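Local coordinates for heat shock protein-related protein (Deinococcus radiodurans, PDB 4FEI) that probably acts as a small heat shock chaperone of the stress response, shielding unfolding proteins from aggregation, and is represented here by its alpha-crystallin domain, at residues Trp5-Asp10 against Phe63-Ala68; Leu22-Val27 against Ala80-Gly85; Gly45-Thr50 against Glu57-Arg62; Glu71-Ala76 against Val89-Leu94. One frame throughout, in Å; residues are numbered along the deposited sequence.

In the fold
From the N terminus, interaction 1 sets the lead-in to strand 9-14 against strand 62-68, joining the two sheets of the alpha-crystallin sandwich and closing a long loop. Interaction 2 begins inside that loop, at the end of strand 17-23, and closes beyond it on the turn after strand 79-83, so interactions 1 and 2 cross. Interaction 3 ties strand 40-47 to the segment leading into strand 62-68 and is nested within both loops. Interaction 4 follows 1 and 3 in series but crosses 2, fastening the 71-76 connection to the end of strand 86-92. Interactions 3 and 4 lie on opposite sides of the chain's centre, about 29 Å apart between centres.

Interaction 1: Trp5-Asp10 against Phe63-Ala68; sequences WTPAAD and FVRELA
Phe63 turns the edge of its ring toward the face of the Trp5 indole, an edge-to-face (T-shaped) pair with the Phe63 ring centroid 5.2 Å from that of the Trp5 six-membered ring and the planes at 73°. The two side chains run side by side and point the same way. CG of Phe63 takes the crowded position between backbone N and carbonyl carbon (chi1 79°), and the Pro7 and Phe63 side chains cross at about a right angle. Pro7 CG lies over one face, toward the rim and 3.8 Å from the Phe63 centroid, a CH-pi contact.

Arg65 is bent at chi3, which turns NE; its NH1 donates to Pro7 O at 2.8 Å in a bent bond (138°). Thr6 CG2 covers one guanidinium face near the rim, while Leu67 CD2 lies over the centre of the opposite face. A water spans the backbones, donating to Trp5 O and accepting from Val64 N.

Residues 63-68 belong to one sheet of the alpha-crystallin sandwich, and residues 5-10 lead into strand 9-14 of the other, which the second subunit extends. Arg65 NH1 also forms a salt bridge with Glu57 of the second subunit, and intrachain and intersubunit contacts therefore probably depend on the same guanidinium.

Interaction 2: Leu22-Val27 against Ala80-Gly85; sequences LDVPGV and ASLAGG
Val24 N donates to Gly85 O at 2.8 Å, the one hydrogen bond across this contact, and a bent one with an N-H...O angle of 136°. The same carbonyl oxygen lies 3.4 Å from Pro25 N, which as a proline nitrogen has no hydrogen to offer; Pro25 only packs there, its CD 3.9 Å from Gly85 O.

Backbone packing is close here: Pro25 CA and Gly85 CA stand 3.8 Å apart, an approach made possible by the lack of a side chain on Gly85, whose phi is positive. Residues Val24 to Val27 form a type II beta turn with Pro25 and Gly26 at its two central positions. In the alpha-crystallin fold, strands 17-23 and 79-83 flank strand 86-92 without pairing directly; the backbones meet at Val24 and Gly85, just past the strand ends, where the Gly84-Gly85 turn leads back into strand 86-92, while Leu82 reaches across from within strand 79-83.

Among apolar groups, Val24 CG2 touches Leu82 CD1 at 3.7 Å. The two side chains meet at a slant. Leu82 CG is anti to its backbone N (chi1 174°), and its CD1 reaches Val24 although CB is not aimed at residues 22-27. Val24 also packs against Pro7, Phe63 and Leu87.

Ionic contacts run outward. Asp23 points its CB away from residues 80-85, and its two carboxylate oxygens form salt bridges with Arg47 and Arg58 of the second subunit. Gly26 and Gly84 make backbone hydrogen bonds to that subunit, and Pro25 packs on its Gly85.

Interaction 3: Gly45-Thr50 against Glu57-Arg62; sequences GERPGT and ERPSGR
Pro59 O is gripped side-on by the Arg47 guanidinium, with Arg47 NE and Arg47 NH2 each donating to it at 2.9 Å. The oxygen lies close to the guanidinium plane, and the NH2 bond approaches it on a lone pair. This joins the end of strand 40-47 to the chain entering strand 62-68 of the alpha-crystallin domain. The intervening loop carries strand 53-56; together with the sheet that continues into the second subunit at Asp10, this is consistent with the strand-swapped dimer of bacterial small heat shock proteins.

Arg47 and Gly61 form an antiparallel hydrogen-bonded pair: Arg47 N donates to Gly61 O, and Gly61 N to Arg47 O. The chain turns a corner at Gly61, whose phi is positive.

Arg47 extends straight from CG to NE, and its guanidinium has Arg58 CZ over one face, near the rim. The two planes are 46° apart, and Arg47 NH1 comes within 3.4 Å of Arg58 NH2, a close pair of like charges. Asp23 of the second subunit, in salt bridges with both arginines, probably offsets the repulsion. Arg47 also makes a cation-pi contact with Trp5. Arg58 bends at chi3 (-44°); its NH1 makes a weak hydrogen bond to Thr50 OG1 (2.8 Å), which sits at the guanidinium edge, in plane. Ser60 OG packs on Gly49 CA.

Next to the Glu46-Arg62 pair, Gly45 O receives a CA-H...O contact from Arg62 CA at 3.3 Å and also touches Arg62 CD at 3.2 Å.

Interaction 4: Glu71-Ala76 against Val89-Leu94; sequences EPVRPA and VRFEKL
Val73 presses its CG1 against Phe91 CB at 3.6 Å, the two side chains slanting across each other. CG1 of Val73 is anti to the carbonyl carbon (chi1 -60°), and Val73 CB also rests on Glu92 O. The Phe91 ring also makes an edge-to-face pair with Phe69.

Arg74 and Glu92 cross obliquely, with the guanidinium and carboxylate planes 65° apart. Glu92 CG sits between backbone N and carbonyl carbon, and the chain runs on extended; OE1 lies 3.7 Å from Arg74 NH1, a long salt bridge, while Arg74 CD packs against the same oxygen. Leu94 meets Arg74 at about a right angle: its CD1 approaches Arg74 CG and lies beside Val73 O. Lys93 CE passes Glu71 CG, and a water accepts from Lys93 NZ and donates to Glu71 OE2, each at 2.8 Å. Lys93 NZ forms its salt bridge with Asp13.

The backbones make a single bridge between Val73 and Lys93. Arg74 N donates to Glu92 O at 2.9 Å, and Leu94 N to Pro72 O at 3.1 Å in a nearly straight bond (178°). These two bonds fasten the connection between strands 62-68 and 79-83 to the end of strand 86-92 in the alpha-crystallin fold.

With the salt bridge long and the Glu71-Lys93 link water-mediated, the two backbone hydrogen bonds and the packing of Val73, Arg74 and Leu94 probably hold the segments together more than charge does.

Interaction 1: Trp5-Asp10 against Phe63-Ala68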
loop_
_atom_site.group_PDB
_atom_site.type_symbol
_atom_site.label_atom_id
_atom_site.label_comp_id
_atom_site.label_asym_id
_atom_site.label_seq_id
_atom_site.Cartn_x
_atom_site.Cartn_y
_atom_site.Cartn_z
ATOM N N TRP A 5 -2.802 -10.626 5.722
ATOM C CA TRP A 5 -2.032 -9.417 5.472
ATOM C C TRP A 5 -0.765 -9.352 6.328
ATOM O O TRP A 5 -0.830 -9.392 7.576
ATOM C CB TRP A 5 -2.912 -8.184 5.768
ATOM C CG TRP A 5 -2.375 -6.932 5.211
ATOM C CD1 TRP A 5 -1.363 -6.802 4.283
ATOM C CD2 TRP A 5 -2.845 -5.601 5.489
ATOM N NE1 TRP A 5 -1.185 -5.474 3.972
ATOM C CE2 TRP A 5 -2.081 -4.718 4.700
ATOM C CE3 TRP A 5 -3.845 -5.073 6.328
ATOM C CZ2 TRP A 5 -2.277 -3.338 4.732
ATOM C CZ3 TRP A 5 -4.029 -3.715 6.365
ATOM C CH2 TRP A 5 -3.241 -2.853 5.568
ATOM N N THR A 6 0.374 -9.255 5.629
ATOM C CA THR A 6 1.675 -8.938 6.219
ATOM C C THR A 6 2.259 -7.726 5.474
ATOM O O THR A 6 2.875 -7.870 4.424
ATOM C CB THR A 6 2.622 -10.170 6.205
ATOM O OG1 THR A 6 2.009 -11.238 6.963
ATOM C CG2 THR A 6 4.015 -9.863 6.852
ATOM N N PRO A 7 2.045 -6.513 6.022
ATOM C CA PRO A 7 2.485 -5.293 5.318
ATOM C C PRO A 7 3.997 -5.184 5.295
ATOM O O PRO A 7 4.647 -5.359 6.342
ATOM C CB PRO A 7 1.847 -4.145 6.127
ATOM C CG PRO A 7 1.391 -4.729 7.423
ATOM C CD PRO A 7 1.273 -6.227 7.257
ATOM N N ALA A 8 4.539 -4.918 4.099
ATOM C CA ALA A 8 5.972 -4.822 3.873
ATOM C C ALA A 8 6.633 -3.641 4.674
ATOM O O ALA A 8 6.055 -2.540 4.777
ATOM C CB ALA A 8 6.256 -4.743 2.376
ATOM N N ALA A 9 7.818 -3.882 5.227
ATOM C CA ALA A 9 8.493 -2.942 6.182
ATOM C C ALA A 9 9.945 -2.603 5.764
ATOM O O ALA A 9 10.716 -3.470 5.381
ATOM C CB ALA A 9 8.502 -3.517 7.582
ATOM N N ASP A 10 10.295 -1.332 5.851
ATOM C CA ASP A 10 11.655 -0.861 5.651
ATOM C C ASP A 10 12.155 -0.204 6.937
ATOM O O ASP A 10 11.396 0.430 7.658
ATOM C CB ASP A 10 11.689 0.230 4.552
ATOM C CG ASP A 10 11.649 -0.344 3.135
ATOM O OD1 ASP A 10 11.762 -1.584 2.984
ATOM O OD2 ASP A 10 11.506 0.457 2.195
ATOM N N PHE A 63 -3.647 -7.280 10.658
ATOM C CA PHE A 63 -2.245 -7.606 10.531
ATOM C C PHE A 63 -1.532 -7.402 11.886
ATOM O O PHE A 63 -1.931 -6.563 12.684
ATOM C CB PHE A 63 -1.593 -6.728 9.442
ATOM C CG PHE A 63 -1.261 -5.301 9.903
ATOM C CD1 PHE A 63 -0.080 -5.011 10.621
ATOM C CD2 PHE A 63 -2.101 -4.251 9.573
ATOM C CE1 PHE A 63 0.211 -3.728 11.001
ATOM C CE2 PHE A 63 -1.798 -2.946 9.952
ATOM C CZ PHE A 63 -0.655 -2.685 10.673
ATOM N N VAL A 64 -0.497 -8.195 12.124
ATOM C CA VAL A 64 0.312 -8.052 13.301
ATOM C C VAL A 64 1.773 -8.299 12.917
ATOM O O VAL A 64 2.106 -9.374 12.380
ATOM C CB VAL A 64 -0.106 -9.054 14.464
ATOM C CG1 VAL A 64 0.798 -8.837 15.704
ATOM C CG2 VAL A 64 -1.590 -8.926 14.792
ATOM N N ARG A 65 2.636 -7.313 13.173
ATOM C CA ARG A 65 4.092 -7.490 12.983
ATOM C C ARG A 65 4.890 -7.211 14.251
ATOM O O ARG A 65 4.588 -6.260 14.985
ATOM C CB ARG A 65 4.620 -6.671 11.808
ATOM C CG ARG A 65 3.933 -7.061 10.530
ATOM C CD ARG A 65 4.751 -6.859 9.383
ATOM N NE ARG A 65 5.861 -7.801 9.330
ATOM C CZ ARG A 65 6.867 -7.647 8.478
ATOM N NH1 ARG A 65 6.858 -6.608 7.605
ATOM N NH2 ARG A 65 7.873 -8.493 8.493
ATOM N N GLU A 66 5.872 -8.068 14.507
ATOM C CA GLU A 66 6.819 -7.911 15.607
ATOM C C GLU A 66 8.206 -7.705 14.957
ATOM O O GLU A 66 8.755 -8.622 14.303
ATOM C CB GLU A 66 6.796 -9.138 16.503
ATOM C CG GLU A 66 7.032 -8.885 17.953
ATOM C CD GLU A 66 6.613 -10.070 18.841
ATOM O OE1 GLU A 66 5.799 -9.845 19.803
ATOM O OE2 GLU A 66 7.100 -11.220 18.604
ATOM N N LEU A 67 8.746 -6.482 15.099
ATOM C CA LEU A 67 9.890 -6.047 14.290
ATOM C C LEU A 67 11.005 -5.568 15.206
ATOM O O LEU A 67 10.782 -4.687 16.047
ATOM C CB LEU A 67 9.505 -4.916 13.304
ATOM C CG LEU A 67 8.292 -5.059 12.383
ATOM C CD1 LEU A 67 7.863 -3.686 11.931
ATOM C CD2 LEU A 67 8.523 -5.975 11.163
ATOM N N ALA A 68 12.189 -6.167 15.053
ATOM C CA ALA A 68 13.331 -5.869 15.943
ATOM C C ALA A 68 14.011 -4.636 15.428
ATOM O O ALA A 68 14.191 -4.510 14.197
ATOM C CB ALA A 68 14.325 -7.036 15.940
HETATM O O HOH W 1 0.852 -9.143 9.760
#

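Interaction 2: Leu22-Val27 against Ala80-Gly85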
loop_
_atom_site.group_PDB
_atom_site.type_symbol
_atom_site.label_atom_id
_atom_site.label_comp_id
_atom_site.label_asym_id
_atom_site.label_seq_id
_atom_site.Cartn_x
_atom_site.Cartn_y
_atom_site.Cartn_z
ATOM N N LEU A 22 6.125 1.473 6.773
ATOM C CA LEU A 22 5.265 0.279 6.688
ATOM C C LEU A 22 4.150 0.520 5.662
ATOM O O LEU A 22 3.393 1.462 5.804
ATOM C CB LEU A 22 4.692 -0.047 8.082
ATOM C CG LEU A 22 4.063 -1.421 8.257
ATOM C CD1 LEU A 22 5.146 -2.514 8.331
ATOM C CD2 LEU A 22 3.146 -1.446 9.527
ATOM N N ASP A 23 4.088 -0.308 4.628
ATOM C CA ASP A 23 3.093 -0.129 3.563
ATOM C C ASP A 23 1.727 -0.622 4.066
ATOM O O ASP A 23 1.478 -1.849 4.130
ATOM C CB ASP A 23 3.464 -0.912 2.293
ATOM C CG ASP A 23 4.557 -0.258 1.505
ATOM O OD1 ASP A 23 5.220 -0.975 0.702
ATOM O OD2 ASP A 23 4.757 0.959 1.644
ATOM N N VAL A 24 0.861 0.346 4.415
ATOM C CA VAL A 24 -0.470 0.020 4.917
ATOM C C VAL A 24 -1.605 0.742 4.108
ATOM O O VAL A 24 -2.344 1.560 4.658
ATOM C CB VAL A 24 -0.571 0.294 6.476
ATOM C CG1 VAL A 24 0.236 -0.759 7.303
ATOM C CG2 VAL A 24 -0.113 1.703 6.821
ATOM N N PRO A 25 -1.717 0.474 2.796
ATOM C CA PRO A 25 -2.777 1.174 2.052
ATOM C C PRO A 25 -4.175 0.702 2.457
ATOM O O PRO A 25 -4.356 -0.487 2.691
ATOM C CB PRO A 25 -2.483 0.809 0.574
ATOM C CG PRO A 25 -1.818 -0.474 0.639
ATOM C CD PRO A 25 -0.984 -0.465 1.927
ATOM N N GLY A 26 -5.122 1.638 2.568
ATOM C CA GLY A 26 -6.532 1.317 2.835
ATOM C C GLY A 26 -6.837 0.969 4.305
ATOM O O GLY A 26 -7.965 0.565 4.623
ATOM N N VAL A 27 -5.856 1.136 5.204
ATOM C CA VAL A 27 -6.034 0.788 6.615
ATOM C C VAL A 27 -7.101 1.683 7.261
ATOM O O VAL A 27 -7.235 2.858 6.876
ATOM C CB VAL A 27 -4.692 0.902 7.364
ATOM C CG1 VAL A 27 -4.746 0.338 8.776
ATOM C CG2 VAL A 27 -3.785 0.096 6.662
ATOM N N ALA A 80 4.664 8.362 15.291
ATOM C CA ALA A 80 4.133 7.721 14.094
ATOM C C ALA A 80 3.260 8.656 13.275
ATOM O O ALA A 80 2.493 9.434 13.810
ATOM C CB ALA A 80 3.358 6.488 14.441
ATOM N N SER A 81 3.366 8.556 11.965
ATOM C CA SER A 81 2.627 9.406 11.048
ATOM C C SER A 81 2.163 8.566 9.836
ATOM O O SER A 81 2.872 7.645 9.407
ATOM C CB SER A 81 3.574 10.511 10.620
ATOM O OG SER A 81 2.980 11.316 9.662
ATOM N N LEU A 82 0.979 8.863 9.301
ATOM C CA LEU A 82 0.401 8.096 8.188
ATOM C C LEU A 82 0.011 9.020 7.052
ATOM O O LEU A 82 -0.757 9.952 7.257
ATOM C CB LEU A 82 -0.850 7.353 8.630
ATOM C CG LEU A 82 -1.677 6.610 7.548
ATOM C CD1 LEU A 82 -1.037 5.266 7.179
ATOM C CD2 LEU A 82 -3.139 6.399 7.929
ATOM N N ALA A 83 0.546 8.778 5.862
ATOM C CA ALA A 83 0.185 9.545 4.664
ATOM C C ALA A 83 0.373 8.682 3.415
ATOM O O ALA A 83 1.376 7.987 3.277
ATOM C CB ALA A 83 1.026 10.856 4.539
ATOM N N GLY A 84 -0.597 8.746 2.518
ATOM C CA GLY A 84 -0.525 8.033 1.252
ATOM C C GLY A 84 -0.364 6.518 1.355
ATOM O O GLY A 84 0.327 5.924 0.546
ATOM N N GLY A 85 -1.009 5.909 2.345
ATOM C CA GLY A 85 -0.936 4.472 2.561
ATOM C C GLY A 85 0.377 4.001 3.164
ATOM O O GLY A 85 0.650 2.817 3.196
#

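Interaction 3: Gly45-Thr50 against Glu57-Arg62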
loop_
_atom_site.group_PDB
_atom_site.type_symbol
_atom_site.label_atom_id
_atom_site.label_comp_id
_atom_site.label_asym_id
_atom_site.label_seq_id
_atom_site.Cartn_x
_atom_site.Cartn_y
_atom_site.Cartn_z
ATOM N N GLY A 45 -2.969 -3.505 13.130
ATOM C CA GLY A 45 -4.054 -2.726 12.557
ATOM C C GLY A 45 -4.934 -3.602 11.700
ATOM O O GLY A 45 -4.805 -4.827 11.730
ATOM N N GLU A 46 -5.804 -2.975 10.886
ATOM C CA GLU A 46 -6.785 -3.712 10.129
ATOM C C GLU A 46 -7.210 -2.945 8.882
ATOM O O GLU A 46 -7.237 -1.714 8.878
ATOM C CB GLU A 46 -8.000 -3.947 11.025
ATOM C CG GLU A 46 -9.127 -4.750 10.401
ATOM C CD GLU A 46 -10.327 -4.912 11.309
ATOM O OE1 GLU A 46 -11.296 -5.634 10.932
ATOM O OE2 GLU A 46 -10.326 -4.324 12.391
ATOM N N ARG A 47 -7.567 -3.677 7.828
ATOM C CA ARG A 47 -8.331 -3.094 6.740
ATOM C C ARG A 47 -9.503 -4.008 6.357
ATOM O O ARG A 47 -9.369 -5.225 6.402
ATOM C CB ARG A 47 -7.454 -2.691 5.535
ATOM C CG ARG A 47 -7.079 -3.795 4.577
ATOM C CD ARG A 47 -6.470 -3.149 3.327
ATOM N NE ARG A 47 -5.818 -4.068 2.408
ATOM C CZ ARG A 47 -5.179 -3.687 1.295
ATOM N NH1 ARG A 47 -5.149 -2.404 0.941
ATOM N NH2 ARG A 47 -4.616 -4.588 0.485
ATOM N N PRO A 48 -10.656 -3.409 5.993
ATOM C CA PRO A 48 -11.829 -4.211 5.632
ATOM C C PRO A 48 -11.599 -5.068 4.376
ATOM O O PRO A 48 -10.842 -4.680 3.470
ATOM C CB PRO A 48 -12.937 -3.148 5.380
ATOM C CG PRO A 48 -12.209 -1.886 5.041
ATOM C CD PRO A 48 -10.912 -1.957 5.876
ATOM N N GLY A 49 -12.247 -6.220 4.317
ATOM C CA GLY A 49 -12.274 -6.997 3.094
ATOM C C GLY A 49 -13.115 -6.302 2.034
ATOM O O GLY A 49 -14.146 -5.678 2.315
ATOM N N THR A 50 -12.708 -6.438 0.789
ATOM C CA THR A 50 -13.466 -5.830 -0.314
ATOM C C THR A 50 -14.677 -6.680 -0.649
ATOM O O THR A 50 -14.566 -7.918 -0.727
ATOM C CB THR A 50 -12.556 -5.646 -1.513
ATOM O OG1 THR A 50 -11.340 -5.035 -1.063
ATOM C CG2 THR A 50 -13.185 -4.765 -2.535
ATOM N N GLU A 57 -6.190 -10.284 -5.488
ATOM C CA GLU A 57 -4.750 -10.454 -5.164
ATOM C C GLU A 57 -4.419 -9.764 -3.821
ATOM O O GLU A 57 -3.439 -10.131 -3.135
ATOM C CB GLU A 57 -3.863 -9.837 -6.250
ATOM C CG GLU A 57 -3.958 -10.459 -7.619
ATOM C CD GLU A 57 -3.162 -9.657 -8.667
ATOM O OE1 GLU A 57 -2.432 -8.718 -8.272
ATOM O OE2 GLU A 57 -3.264 -9.952 -9.898
ATOM N N ARG A 58 -5.246 -8.788 -3.446
ATOM C CA ARG A 58 -4.955 -7.903 -2.335
ATOM C C ARG A 58 -5.263 -8.555 -1.003
ATOM O O ARG A 58 -6.304 -9.204 -0.860
ATOM C CB ARG A 58 -5.782 -6.624 -2.462
ATOM C CG ARG A 58 -5.489 -5.756 -3.732
ATOM C CD ARG A 58 -5.954 -4.336 -3.520
ATOM N NE ARG A 58 -7.279 -4.357 -2.904
ATOM C CZ ARG A 58 -7.782 -3.401 -2.127
ATOM N NH1 ARG A 58 -9.008 -3.551 -1.630
ATOM N NH2 ARG A 58 -7.075 -2.303 -1.853
ATOM N N PRO A 59 -4.370 -8.365 0.002
ATOM C CA PRO A 59 -4.620 -8.871 1.374
ATOM C C PRO A 59 -5.700 -8.079 2.121
ATOM O O PRO A 59 -5.843 -6.884 1.868
ATOM C CB PRO A 59 -3.281 -8.655 2.086
ATOM C CG PRO A 59 -2.332 -8.039 1.096
ATOM C CD PRO A 59 -3.117 -7.575 -0.082
ATOM N N SER A 60 -6.407 -8.731 3.061
ATOM C CA SER A 60 -7.462 -8.104 3.868
ATOM C C SER A 60 -7.312 -8.469 5.329
ATOM O O SER A 60 -6.658 -9.450 5.659
ATOM C CB SER A 60 -8.853 -8.640 3.464
ATOM O OG SER A 60 -9.209 -8.106 2.230
ATOM N N GLY A 61 -8.037 -7.736 6.180
ATOM C CA GLY A 61 -8.238 -8.097 7.570
ATOM C C GLY A 61 -7.146 -7.528 8.463
ATOM O O GLY A 61 -6.472 -6.560 8.091
ATOM N N ARG A 62 -6.990 -8.141 9.636
ATOM C CA ARG A 62 -6.030 -7.699 10.648
ATOM C C ARG A 62 -4.608 -8.134 10.318
ATOM O O ARG A 62 -4.390 -9.180 9.710
ATOM C CB ARG A 62 -6.466 -8.180 12.023
ATOM C CG ARG A 62 -5.358 -8.363 13.063
ATOM C CD ARG A 62 -5.167 -7.146 13.941
ATOM N NE ARG A 62 -4.492 -7.561 15.145
ATOM C CZ ARG A 62 -4.523 -6.896 16.287
ATOM N NH1 ARG A 62 -5.198 -5.733 16.352
ATOM N NH2 ARG A 62 -3.856 -7.376 17.331
HETATM O O HOH W 2 -10.532 -8.325 0.223
#

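Interaction 4: Glu71-Ala76 against Val89-Leu94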
loop_
_atom_site.group_PDB
_atom_site.type_symbol
_atom_site.label_atom_id
_atom_site.label_comp_id
_atom_site.label_asym_id
_atom_site.label_seq_id
_atom_site.Cartn_x
_atom_site.Cartn_y
_atom_site.Cartn_z
ATOM N N GLU A 71 18.931 -1.025 15.114
ATOM C CA GLU A 71 19.835 -0.173 15.890
ATOM C C GLU A 71 19.126 0.150 17.203
ATOM O O GLU A 71 17.932 0.426 17.187
ATOM C CB GLU A 71 20.046 1.121 15.114
ATOM C CG GLU A 71 21.452 1.599 15.049
ATOM C CD GLU A 71 22.256 0.824 14.016
ATOM O OE1 GLU A 71 22.781 -0.276 14.387
ATOM O OE2 GLU A 71 22.379 1.336 12.852
ATOM N N PRO A 72 19.855 0.142 18.342
ATOM C CA PRO A 72 19.236 0.546 19.617
ATOM C C PRO A 72 18.698 1.991 19.591
ATOM O O PRO A 72 19.347 2.887 19.069
ATOM C CB PRO A 72 20.364 0.362 20.640
ATOM C CG PRO A 72 21.647 0.334 19.793
ATOM C CD PRO A 72 21.253 -0.306 18.516
ATOM N N VAL A 73 17.502 2.193 20.142
ATOM C CA VAL A 73 16.872 3.516 20.179
ATOM C C VAL A 73 16.611 3.978 21.610
ATOM O O VAL A 73 16.527 3.155 22.522
ATOM C CB VAL A 73 15.536 3.565 19.368
ATOM C CG1 VAL A 73 15.773 3.210 17.886
ATOM C CG2 VAL A 73 14.475 2.640 19.980
ATOM N N ARG A 74 16.496 5.294 21.809
ATOM C CA ARG A 74 16.110 5.817 23.106
ATOM C C ARG A 74 14.690 5.366 23.436
ATOM O O ARG A 74 13.829 5.380 22.566
ATOM C CB ARG A 74 16.166 7.335 23.157
ATOM C CG ARG A 74 17.563 7.935 23.159
ATOM C CD ARG A 74 17.482 9.398 23.527
ATOM N NE ARG A 74 16.880 9.508 24.859
ATOM C CZ ARG A 74 16.477 10.643 25.420
ATOM N NH1 ARG A 74 16.617 11.803 24.749
ATOM N NH2 ARG A 74 15.945 10.623 26.650
ATOM N N PRO A 75 14.450 4.970 24.711
ATOM C CA PRO A 75 13.111 4.560 25.141
ATOM C C PRO A 75 12.068 5.679 25.003
ATOM O O PRO A 75 12.361 6.833 25.311
ATOM C CB PRO A 75 13.327 4.190 26.619
ATOM C CG PRO A 75 14.615 4.906 27.036
ATOM C CD PRO A 75 15.451 4.820 25.792
ATOM N N ALA A 76 10.870 5.324 24.549
ATOM C CA ALA A 76 9.709 6.234 24.522
ATOM C C ALA A 76 9.850 7.428 23.582
ATOM O O ALA A 76 9.185 8.446 23.748
ATOM C CB ALA A 76 9.303 6.695 25.938
ATOM N N VAL A 89 7.166 5.599 11.169
ATOM C CA VAL A 89 7.424 5.667 12.589
ATOM C C VAL A 89 8.892 6.037 12.855
ATOM O O VAL A 89 9.790 5.314 12.483
ATOM C CB VAL A 89 7.113 4.296 13.317
ATOM C CG1 VAL A 89 7.095 4.489 14.885
ATOM C CG2 VAL A 89 5.818 3.644 12.777
ATOM N N ARG A 90 9.118 7.138 13.554
ATOM C CA ARG A 90 10.436 7.673 13.753
ATOM C C ARG A 90 10.909 7.518 15.225
ATOM O O ARG A 90 10.178 7.862 16.168
ATOM C CB ARG A 90 10.402 9.139 13.350
ATOM C CG ARG A 90 11.735 9.746 13.115
ATOM C CD ARG A 90 11.600 10.906 12.114
ATOM N NE ARG A 90 12.910 11.273 11.592
ATOM C CZ ARG A 90 13.106 12.125 10.599
ATOM N NH1 ARG A 90 14.345 12.383 10.202
ATOM N NH2 ARG A 90 12.068 12.710 9.995
ATOM N N PHE A 91 12.136 7.022 15.403
ATOM C CA PHE A 91 12.696 6.806 16.714
ATOM C C PHE A 91 14.055 7.491 16.749
ATOM O O PHE A 91 14.785 7.511 15.725
ATOM C CB PHE A 91 12.920 5.307 17.006
ATOM C CG PHE A 91 11.679 4.458 16.961
ATOM C CD1 PHE A 91 10.939 4.239 18.108
ATOM C CD2 PHE A 91 11.255 3.853 15.756
ATOM C CE1 PHE A 91 9.780 3.439 18.084
ATOM C CE2 PHE A 91 10.110 3.072 15.712
ATOM C CZ PHE A 91 9.374 2.861 16.898
ATOM N N GLU A 92 14.438 8.036 17.901
ATOM C CA GLU A 92 15.766 8.609 17.989
ATOM C C GLU A 92 16.755 7.564 18.453
ATOM O O GLU A 92 16.486 6.831 19.385
ATOM C CB GLU A 92 15.828 9.922 18.807
ATOM C CG GLU A 92 15.365 9.859 20.178
ATOM C CD GLU A 92 15.399 11.230 20.869
ATOM O OE1 GLU A 92 16.510 11.813 21.007
ATOM O OE2 GLU A 92 14.310 11.696 21.303
ATOM N N LYS A 93 17.887 7.479 17.766
ATOM C CA LYS A 93 18.925 6.500 18.060
ATOM C C LYS A 93 19.659 6.833 19.354
ATOM O O LYS A 93 19.784 7.989 19.753
ATOM C CB LYS A 93 19.916 6.424 16.894
ATOM C CG LYS A 93 19.388 5.620 15.706
ATOM C CD LYS A 93 19.938 6.085 14.358
ATOM C CE LYS A 93 21.356 5.649 14.120
ATOM N NZ LYS A 93 21.691 5.886 12.651
ATOM N N LEU A 94 20.112 5.779 20.020
ATOM C CA LEU A 94 20.966 5.870 21.190
ATOM C C LEU A 94 22.361 6.434 20.829
ATOM O O LEU A 94 22.935 7.223 21.571
ATOM C CB LEU A 94 21.127 4.467 21.751
ATOM C CG LEU A 94 21.032 4.322 23.250
ATOM C CD1 LEU A 94 19.577 4.436 23.631
ATOM C CD2 LEU A 94 21.653 2.969 23.714
HETATM O O HOH W 3 23.604 3.884 12.802
#